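Local structure of L-lysine 6-monooxygenase involved in desferrioxamine biosynthesis (Erwinia amylovora CFBP1430, 5O8R) at residues P161-P166 / F176-E181; E187-K192 / G335-T340; E315-L320 / S330-G335. The protein catalyses the FAD- and NADPH-dependent N6-hydroxylation of L-lysine, a reaction that supplies the pathway to the siderophore desferrioxamine. All coordinates share one frame; numbering follows the deposited sequence.

How the interactions relate
Following the chain from the N terminus, interaction 1 comes first: 161-166 enters the NADP-binding half and, after a short loop, meets 176-181 on an edge strand of its parallel sheet. The next helix and the turn after it supply 187-192, where interaction 2 opens; it closes 143 residues later at 335-340, which includes strand 335-338, neighbour of 177-178. Interaction 3, between 315-320 and 330-335, lies within that span and closes only a hairpin. Interactions 2 and 3 share Gly335, where hairpin gives way to sheet strand. A probable Val177 O to Met338 N bond at 3.0 Å joins interactions 1 and 2, and both reach NADP. Phe316 packs on Phe176 and Leu336, tying in interaction 3.

Interaction 1 (P161-P166 / F176-E181); sequences PSAWSP and FVHSSE. With NAP (NADP nicotinamide-adenine-dinucleotide phosphate), chain D.
Ala163 covers one face of the His178 imidazole where strand 162-163 passes strand 177-178, an edge strand of the parallel, Rossmann-type sheet that binds NADP. The evidence for a CH-pi contact is geometric: Ala163 CB lies over the face, 3.8 Å from the centroid of the His178 ring. No backbone bond joins the two runs; strand 162-163 pairs antiparallel with strand 342-343. Pro161, just before that strand, touches FAD, so this short passage spans from one cofactor to the other. Next, the carbonyl of Trp164 approaches the rim of the imidazole near its plane, with Trp164 O 3.1 Å from His178 CD2; this oxygen is also hydrogen-bonded to Thr340 OG1. The indole itself turns from the histidine, CG anti to the backbone N (chi1 -179°), and presents its edge to the adenine, Trp164 CZ3 lying 3.9 Å from NAP N7A. Ser165 then directs its hydroxyl at the end of the Phe176 ring, Ser165 OG to Phe176 CZ 3.4 Å, meeting the ring obliquely. Pro166 finishes the run beside the adenine amino group, its CG 3.7 Å from NAP N6A. The imidazole facing this run is held at both nitrogens: NE2 bonds the carbonyl of Gly341, and Ser180 N donates to His178 ND1 over 3.0 Å, nearly straight at 170° though 29° out of the ring plane.

Interaction 2 (E187-K192 / G335-T340); sequences EKLQKK and GLVMAT. With NAP (NADP nicotinamide-adenine-dinucleotide phosphate), chain D.
Gly335 meets Leu189 and Lys192 at the start of its strand, and here helix 182-190 and the turn after it meet backbone without a side chain. Leu189 CD2 lies 4.0 Å from Gly335 CA, while the aliphatic part of Lys192 covers the same residue from another direction, with Lys192 CD 3.2 Å from Gly335 N. CD, in the middle of the lysine chain, makes this contact; beyond it the chain bends at chi3 and chi4. At Leu336 the backbone N also falls near Leu189 CD2, at 4.1 Å, but the side chain leaves on the other side of the sheet, toward Phe176. The CG2 branch of Val337, set anti to the carbonyl carbon, reaches Leu189 CD1 at 3.7 Å, the two side chains crossing at about a right angle. Each branch of Leu189 thus has its own partner in the strand, and Ile207 of helix 202-212 also packs on Val337. Beyond Met338 the chain leaves the sheet for the cofactor. Thr340 CA lies 3.4 Å from NAP O4B, and the carbonyl of Ala339 comes close to the same ribose oxygen. Strands 177-178 and 194-198 run parallel on either side of strand 335-338, and helix 182-190 connects them across it: the beta-alpha-beta crossover of a Rossmann-type nucleotide-binding domain.

Interaction 3 (E315-L320 / S330-G335); sequences EFELKL and SRRTEG
Strands 315-322 and 327-333 form an antiparallel beta hairpin, two members of a three-stranded sheet at the rim of the NADP-binding half. The axes of 315-320 and 330-333 approach to 4.6 Å with directions 154° apart. Phe316-Thr333 and Leu318-Arg331 are hydrogen-bonded pairs, each bonded both ways: Phe316 N to Thr333 O and Leu318 N to Arg331 O are both 2.8 Å, and the returning bonds, Thr333 N to Phe316 O and Arg331 N to Leu318 O, are both 3.2 Å. Glu317-Arg332 is a non-hydrogen-bonded pair between them. On its face Arg332 makes a salt bridge with one oxygen of Glu315: Arg332 NE to Glu315 OE1 is 2.7 Å. A weak bond from NH2 reaches the same oxygen, the carboxylate and guanidinium planes lying 46° apart, and NH2 also forms a salt bridge with Glu313. On the other face, Leu318 CD1 packs on Thr333 CG2 at 3.8 Å, while the Phe316 ring offers its edge to Glu334 O. Beyond CG, Arg331 leads away to Gln430 of the second subunit. Residues Gln430 to Met433 of that subunit line strand 327-333, strand 303-311 flanks strand 315-322, and strand 335-338 follows directly.

Interaction 1 (P161-P166 / F176-E181)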
# COMPACT_ATOMS: atom_id res chain seq x y z
N PRO A 161 33.32 0.34 10.59
CA PRO A 161 33.42 1.59 11.29
C PRO A 161 32.99 1.35 12.70
O PRO A 161 32.51 0.25 13.05
CB PRO A 161 32.39 2.42 10.58
CG PRO A 161 31.28 1.44 10.31
CD PRO A 161 31.91 0.09 10.20
N SER A 162 33.11 2.39 13.50
CA SER A 162 32.79 2.23 14.91
C SER A 162 31.99 3.38 15.49
O SER A 162 31.92 4.48 14.91
CB SER A 162 34.06 1.92 15.72
OG SER A 162 34.91 3.03 15.74
N ALA A 163 31.36 3.05 16.64
CA ALA A 163 30.33 3.85 17.27
C ALA A 163 30.88 5.22 17.59
O ALA A 163 31.97 5.30 18.10
CB ALA A 163 29.85 3.14 18.52
N TRP A 164 30.15 6.29 17.27
CA TRP A 164 30.63 7.66 17.36
C TRP A 164 29.64 8.63 18.02
O TRP A 164 28.41 8.50 17.83
CB TRP A 164 30.95 8.13 15.98
CG TRP A 164 31.48 9.51 15.86
CD1 TRP A 164 32.79 9.87 15.77
CD2 TRP A 164 30.72 10.73 15.75
NE1 TRP A 164 32.90 11.23 15.64
CE2 TRP A 164 31.65 11.78 15.61
CE3 TRP A 164 29.35 11.02 15.75
CZ2 TRP A 164 31.25 13.12 15.50
CZ3 TRP A 164 28.95 12.34 15.63
CH2 TRP A 164 29.91 13.38 15.50
N SER A 165 30.19 9.59 18.78
CA SER A 165 29.45 10.64 19.51
C SER A 165 30.12 11.95 19.25
O SER A 165 31.28 11.97 18.96
CB SER A 165 29.48 10.42 21.01
OG SER A 165 29.26 9.05 21.34
N PRO A 166 29.40 13.08 19.38
CA PRO A 166 30.09 14.36 19.09
C PRO A 166 31.17 14.59 20.08
O PRO A 166 31.01 14.19 21.23
CB PRO A 166 29.00 15.41 19.29
CG PRO A 166 27.72 14.66 19.28
CD PRO A 166 27.99 13.27 19.75
N PHE A 176 25.57 8.85 29.36
CA PHE A 176 24.76 8.71 28.16
C PHE A 176 25.03 7.41 27.48
O PHE A 176 26.10 6.88 27.64
CB PHE A 176 24.98 9.86 27.18
CG PHE A 176 26.18 9.71 26.31
CD1 PHE A 176 26.25 8.73 25.35
CD2 PHE A 176 27.19 10.66 26.36
CE1 PHE A 176 27.34 8.63 24.52
CE2 PHE A 176 28.29 10.60 25.52
CZ PHE A 176 28.36 9.58 24.59
N VAL A 177 24.09 6.92 26.66
CA VAL A 177 24.21 5.62 26.01
C VAL A 177 24.11 5.80 24.52
O VAL A 177 23.16 6.38 24.03
CB VAL A 177 23.21 4.58 26.59
CG1 VAL A 177 22.74 4.98 27.96
CG2 VAL A 177 22.01 4.30 25.72
N HIS A 178 25.12 5.35 23.79
CA HIS A 178 25.10 5.41 22.32
C HIS A 178 24.11 4.38 21.83
O HIS A 178 23.69 3.48 22.58
CB HIS A 178 26.47 5.16 21.75
CG HIS A 178 26.56 5.22 20.26
ND1 HIS A 178 26.32 4.11 19.46
CD2 HIS A 178 26.92 6.23 19.42
CE1 HIS A 178 26.51 4.45 18.19
NE2 HIS A 178 26.87 5.73 18.14
N SER A 179 23.66 4.55 20.61
CA SER A 179 22.55 3.79 20.14
C SER A 179 22.89 2.32 20.17
O SER A 179 22.02 1.50 20.50
CB SER A 179 22.10 4.30 18.78
OG SER A 179 23.17 4.38 17.87
N SER A 180 24.17 2.00 19.93
CA SER A 180 24.66 0.62 20.00
C SER A 180 24.46 -0.02 21.34
O SER A 180 24.36 -1.22 21.42
CB SER A 180 26.14 0.51 19.62
OG SER A 180 26.80 1.69 19.95
N GLU A 181 24.38 0.76 22.39
CA GLU A 181 24.25 0.22 23.73
C GLU A 181 22.80 0.21 24.23
O GLU A 181 22.56 -0.13 25.37
CB GLU A 181 25.14 1.05 24.67
CG GLU A 181 26.58 1.21 24.17
CD GLU A 181 27.42 2.11 25.06
OE1 GLU A 181 28.15 1.59 25.95
OE2 GLU A 181 27.32 3.34 24.87
PA NAP D . 23.36 8.49 10.89
O1A NAP D . 24.86 8.67 10.57
O2A NAP D . 22.27 8.82 9.86
O5B NAP D . 22.95 9.19 12.29
C5B NAP D . 23.52 10.46 12.55
C4B NAP D . 22.47 11.44 13.00
O4B NAP D . 23.14 12.06 14.07
C3B NAP D . 22.10 12.47 11.91
O3B NAP D . 20.71 12.92 11.90
C2B NAP D . 23.14 13.54 12.24
O2B NAP D . 22.86 14.85 11.71
C1B NAP D . 23.14 13.43 13.77
N9A NAP D . 24.24 14.17 14.44
C8A NAP D . 25.60 14.07 14.34
N7A NAP D . 26.20 15.01 15.14
C5A NAP D . 25.21 15.68 15.74
C6A NAP D . 25.09 16.79 16.69
N6A NAP D . 26.22 17.30 17.13
N1A NAP D . 23.87 17.24 17.07
C2A NAP D . 22.71 16.68 16.63
N3A NAP D . 22.71 15.65 15.74
C4A NAP D . 23.91 15.14 15.29
O3 NAP D . 23.36 6.92 11.28
PN NAP D . 22.39 6.01 12.19
O1N NAP D . 23.33 5.23 13.07
O2N NAP D . 21.24 6.84 12.86
O5D NAP D . 21.92 4.92 11.07
C5D NAP D . 22.02 5.12 9.64
C4D NAP D . 23.41 4.75 9.08
O4D NAP D . 23.49 3.35 9.25
C3D NAP D . 23.62 5.10 7.58
O3D NAP D . 24.86 5.75 7.21
C2D NAP D . 23.46 3.77 6.86
O2D NAP D . 24.60 3.43 6.06
C1D NAP D . 23.23 2.74 7.99
N1N NAP D . 21.91 2.06 8.03
C2N NAP D . 21.49 1.53 9.22
C3N NAP D . 20.27 0.83 9.26
C7N NAP D . 19.73 0.23 10.51
O7N NAP D . 19.13 -0.86 10.42
N7N NAP D . 19.92 0.93 11.64
C4N NAP D . 19.50 0.69 8.11
C5N NAP D . 19.94 1.25 6.92
C6N NAP D . 21.16 1.92 6.90
P2B NAP D . 23.13 15.20 10.15
O1X NAP D . 23.27 16.73 10.14
O2X NAP D . 21.94 14.64 9.38
O3X NAP D . 24.40 14.44 9.82

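Interaction 2 (E187-K192 / G335-T340)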
# COMPACT_ATOMS: atom_id res chain seq x y z
N GLU A 187 15.90 -0.87 29.88
CA GLU A 187 15.28 -1.00 31.19
C GLU A 187 15.74 0.14 32.11
O GLU A 187 14.95 0.77 32.79
CB GLU A 187 15.57 -2.36 31.79
CG GLU A 187 14.47 -2.85 32.72
CD GLU A 187 14.96 -3.60 33.97
OE1 GLU A 187 15.86 -4.47 33.83
OE2 GLU A 187 14.41 -3.33 35.07
N LYS A 188 17.03 0.44 32.06
CA LYS A 188 17.57 1.56 32.82
C LYS A 188 16.96 2.92 32.43
O LYS A 188 16.60 3.72 33.28
CB LYS A 188 19.10 1.62 32.61
CG LYS A 188 19.92 2.34 33.71
CD LYS A 188 19.84 1.65 35.09
CE LYS A 188 19.69 0.11 35.01
NZ LYS A 188 19.67 -0.41 36.39
N LEU A 189 16.89 3.19 31.14
CA LEU A 189 16.43 4.49 30.65
C LEU A 189 14.94 4.66 30.89
O LEU A 189 14.48 5.76 31.11
CB LEU A 189 16.68 4.65 29.15
CG LEU A 189 18.11 4.72 28.63
CD1 LEU A 189 18.17 4.30 27.18
CD2 LEU A 189 18.66 6.12 28.75
N GLN A 190 14.17 3.58 30.82
CA GLN A 190 12.72 3.71 31.00
C GLN A 190 12.34 4.10 32.44
O GLN A 190 11.23 4.58 32.71
CB GLN A 190 11.99 2.46 30.47
CG GLN A 190 12.13 2.39 28.96
CD GLN A 190 11.27 1.35 28.34
OE1 GLN A 190 11.44 0.18 28.59
NE2 GLN A 190 10.33 1.77 27.50
N LYS A 191 13.28 3.91 33.37
CA LYS A 191 13.09 4.34 34.73
C LYS A 191 13.27 5.82 34.92
O LYS A 191 12.81 6.33 35.92
CB LYS A 191 14.01 3.62 35.67
CG LYS A 191 13.55 2.21 35.99
CD LYS A 191 14.57 1.53 36.91
CE LYS A 191 14.04 0.24 37.53
NZ LYS A 191 15.04 -0.86 37.43
N LYS A 192 13.89 6.52 33.98
CA LYS A 192 14.11 7.95 34.18
C LYS A 192 12.82 8.78 33.94
O LYS A 192 11.82 8.31 33.41
CB LYS A 192 15.27 8.48 33.32
CG LYS A 192 16.49 7.58 33.34
CD LYS A 192 17.74 8.27 32.81
CE LYS A 192 19.03 7.78 33.49
NZ LYS A 192 18.99 6.29 33.55
N GLY A 335 17.85 10.86 30.92
CA GLY A 335 18.36 9.91 29.92
C GLY A 335 18.78 10.58 28.63
O GLY A 335 18.29 11.64 28.26
N LEU A 336 19.71 9.96 27.95
CA LEU A 336 20.26 10.52 26.73
C LEU A 336 20.77 9.40 25.80
O LEU A 336 21.70 8.71 26.16
CB LEU A 336 21.36 11.50 27.03
CG LEU A 336 22.03 11.94 25.76
CD1 LEU A 336 21.04 12.61 24.83
CD2 LEU A 336 23.10 12.94 26.10
N VAL A 337 20.15 9.23 24.63
CA VAL A 337 20.51 8.20 23.69
C VAL A 337 21.12 8.95 22.57
O VAL A 337 20.46 9.80 21.97
CB VAL A 337 19.30 7.41 23.20
CG1 VAL A 337 19.69 6.46 22.10
CG2 VAL A 337 18.69 6.62 24.36
N MET A 338 22.39 8.66 22.32
CA MET A 338 23.17 9.41 21.38
C MET A 338 23.23 8.59 20.08
O MET A 338 23.99 7.66 19.95
CB MET A 338 24.52 9.63 21.97
CG MET A 338 25.32 10.60 21.14
SD MET A 338 25.02 12.29 21.62
CE MET A 338 25.46 12.21 23.35
N ALA A 339 22.39 8.95 19.12
CA ALA A 339 22.08 8.12 17.95
C ALA A 339 22.75 8.79 16.79
O ALA A 339 22.12 9.11 15.76
CB ALA A 339 20.56 8.02 17.76
N THR A 340 24.05 8.98 16.96
CA THR A 340 24.84 9.87 16.10
C THR A 340 25.73 9.14 15.14
O THR A 340 26.52 9.76 14.43
CB THR A 340 25.71 10.82 16.95
OG1 THR A 340 26.39 10.08 17.98
CG2 THR A 340 24.83 11.82 17.61
PA NAP D . 23.36 8.49 10.89
O1A NAP D . 24.86 8.67 10.57
O2A NAP D . 22.27 8.82 9.86
O5B NAP D . 22.95 9.19 12.29
C5B NAP D . 23.52 10.46 12.55
C4B NAP D . 22.47 11.44 13.00
O4B NAP D . 23.14 12.06 14.07
C3B NAP D . 22.10 12.47 11.91
O3B NAP D . 20.71 12.92 11.90
C2B NAP D . 23.14 13.54 12.24
O2B NAP D . 22.86 14.85 11.71
C1B NAP D . 23.14 13.43 13.77
N9A NAP D . 24.24 14.17 14.44
C8A NAP D . 25.60 14.07 14.34
N7A NAP D . 26.20 15.01 15.14
C5A NAP D . 25.21 15.68 15.74
C6A NAP D . 25.09 16.79 16.69
N6A NAP D . 26.22 17.30 17.13
N1A NAP D . 23.87 17.24 17.07
C2A NAP D . 22.71 16.68 16.63
N3A NAP D . 22.71 15.65 15.74
C4A NAP D . 23.91 15.14 15.29
O3 NAP D . 23.36 6.92 11.28
PN NAP D . 22.39 6.01 12.19
O1N NAP D . 23.33 5.23 13.07
O2N NAP D . 21.24 6.84 12.86
O5D NAP D . 21.92 4.92 11.07
C5D NAP D . 22.02 5.12 9.64
C4D NAP D . 23.41 4.75 9.08
O4D NAP D . 23.49 3.35 9.25
C3D NAP D . 23.62 5.10 7.58
O3D NAP D . 24.86 5.75 7.21
C2D NAP D . 23.46 3.77 6.86
O2D NAP D . 24.60 3.43 6.06
C1D NAP D . 23.23 2.74 7.99
N1N NAP D . 21.91 2.06 8.03
C2N NAP D . 21.49 1.53 9.22
C3N NAP D . 20.27 0.83 9.26
C7N NAP D . 19.73 0.23 10.51
O7N NAP D . 19.13 -0.86 10.42
N7N NAP D . 19.92 0.93 11.64
C4N NAP D . 19.50 0.69 8.11
C5N NAP D . 19.94 1.25 6.92
C6N NAP D . 21.16 1.92 6.90
P2B NAP D . 23.13 15.20 10.15
O1X NAP D . 23.27 16.73 10.14
O2X NAP D . 21.94 14.64 9.38
O3X NAP D . 24.40 14.44 9.82

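Interaction 3 (E315-L320 / S330-G335)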
# COMPACT_ATOMS: atom_id res chain seq x y z
N GLU A 315 20.63 15.70 36.03
CA GLU A 315 20.09 15.96 34.70
C GLU A 315 21.20 16.48 33.82
O GLU A 315 22.06 17.21 34.27
CB GLU A 315 19.08 17.12 34.75
CG GLU A 315 17.62 16.78 34.97
CD GLU A 315 16.73 18.03 34.95
OE1 GLU A 315 16.96 18.98 34.17
OE2 GLU A 315 15.78 18.05 35.75
N PHE A 316 21.16 16.16 32.55
CA PHE A 316 21.96 16.86 31.57
C PHE A 316 21.30 18.17 31.18
O PHE A 316 20.06 18.28 31.19
CB PHE A 316 21.99 16.09 30.29
CG PHE A 316 22.92 14.94 30.28
CD1 PHE A 316 24.29 15.14 30.02
CD2 PHE A 316 22.43 13.65 30.40
CE1 PHE A 316 25.15 14.08 29.96
CE2 PHE A 316 23.29 12.57 30.33
CZ PHE A 316 24.65 12.79 30.12
N GLU A 317 22.14 19.12 30.76
CA GLU A 317 21.73 20.32 30.10
C GLU A 317 22.44 20.35 28.77
O GLU A 317 23.67 20.35 28.68
CB GLU A 317 22.12 21.54 30.93
CG GLU A 317 21.49 22.88 30.50
CD GLU A 317 22.48 24.02 30.18
OE1 GLU A 317 22.06 25.20 30.28
OE2 GLU A 317 23.64 23.77 29.76
N LEU A 318 21.65 20.39 27.71
CA LEU A 318 22.17 20.28 26.34
C LEU A 318 22.18 21.67 25.73
O LEU A 318 21.20 22.36 25.75
CB LEU A 318 21.29 19.33 25.52
CG LEU A 318 20.76 18.08 26.27
CD1 LEU A 318 19.88 17.15 25.43
CD2 LEU A 318 21.93 17.30 26.86
N LYS A 319 23.31 22.09 25.22
CA LYS A 319 23.40 23.39 24.61
C LYS A 319 23.28 23.08 23.16
O LYS A 319 24.09 22.31 22.62
CB LYS A 319 24.74 24.11 24.93
CG LYS A 319 25.07 24.25 26.42
CD LYS A 319 24.57 25.56 27.03
CE LYS A 319 25.28 25.86 28.35
NZ LYS A 319 26.00 27.17 28.32
N LEU A 320 22.27 23.66 22.53
CA LEU A 320 21.96 23.41 21.12
C LEU A 320 22.05 24.72 20.35
O LEU A 320 21.78 25.79 20.92
CB LEU A 320 20.57 22.84 21.02
CG LEU A 320 20.38 21.55 21.82
CD1 LEU A 320 18.91 21.27 22.07
CD2 LEU A 320 21.02 20.38 21.10
N SER A 330 18.78 25.84 25.08
CA SER A 330 19.13 24.73 25.91
C SER A 330 17.90 23.91 26.32
O SER A 330 16.81 24.42 26.48
CB SER A 330 19.85 25.25 27.16
OG SER A 330 18.94 25.54 28.23
N ARG A 331 18.11 22.63 26.56
CA ARG A 331 17.04 21.72 26.95
C ARG A 331 17.68 20.81 27.93
O ARG A 331 18.91 20.77 28.00
CB ARG A 331 16.61 20.83 25.77
CG ARG A 331 16.18 21.51 24.47
CD ARG A 331 14.86 22.25 24.61
NE ARG A 331 13.76 21.46 25.15
CZ ARG A 331 12.59 21.98 25.53
NH1 ARG A 331 12.38 23.31 25.44
NH2 ARG A 331 11.63 21.19 26.00
N ARG A 332 16.88 20.03 28.63
CA ARG A 332 17.37 19.20 29.70
C ARG A 332 16.84 17.81 29.54
O ARG A 332 16.07 17.59 28.66
CB ARG A 332 17.06 19.88 31.02
CG ARG A 332 17.91 21.17 31.11
CD ARG A 332 17.62 22.16 32.19
NE ARG A 332 17.72 21.52 33.47
CZ ARG A 332 17.52 22.15 34.61
NH1 ARG A 332 17.22 23.45 34.63
NH2 ARG A 332 17.63 21.46 35.74
N THR A 333 17.36 16.84 30.29
CA THR A 333 17.01 15.42 30.12
C THR A 333 17.85 14.57 31.08
O THR A 333 19.04 14.83 31.25
CB THR A 333 17.26 14.89 28.66
OG1 THR A 333 16.65 13.58 28.43
CG2 THR A 333 18.78 14.88 28.33
N GLU A 334 17.24 13.56 31.69
CA GLU A 334 17.96 12.65 32.53
C GLU A 334 18.64 11.67 31.61
O GLU A 334 19.85 11.67 31.49
CB GLU A 334 17.01 11.97 33.52
CG GLU A 334 16.38 12.97 34.48
CD GLU A 334 15.64 12.33 35.64
OE1 GLU A 334 15.45 11.08 35.59
OE2 GLU A 334 15.26 13.08 36.60
N GLY A 335 17.85 10.86 30.92
CA GLY A 335 18.36 9.91 29.92
C GLY A 335 18.78 10.58 28.63
O GLY A 335 18.29 11.64 28.26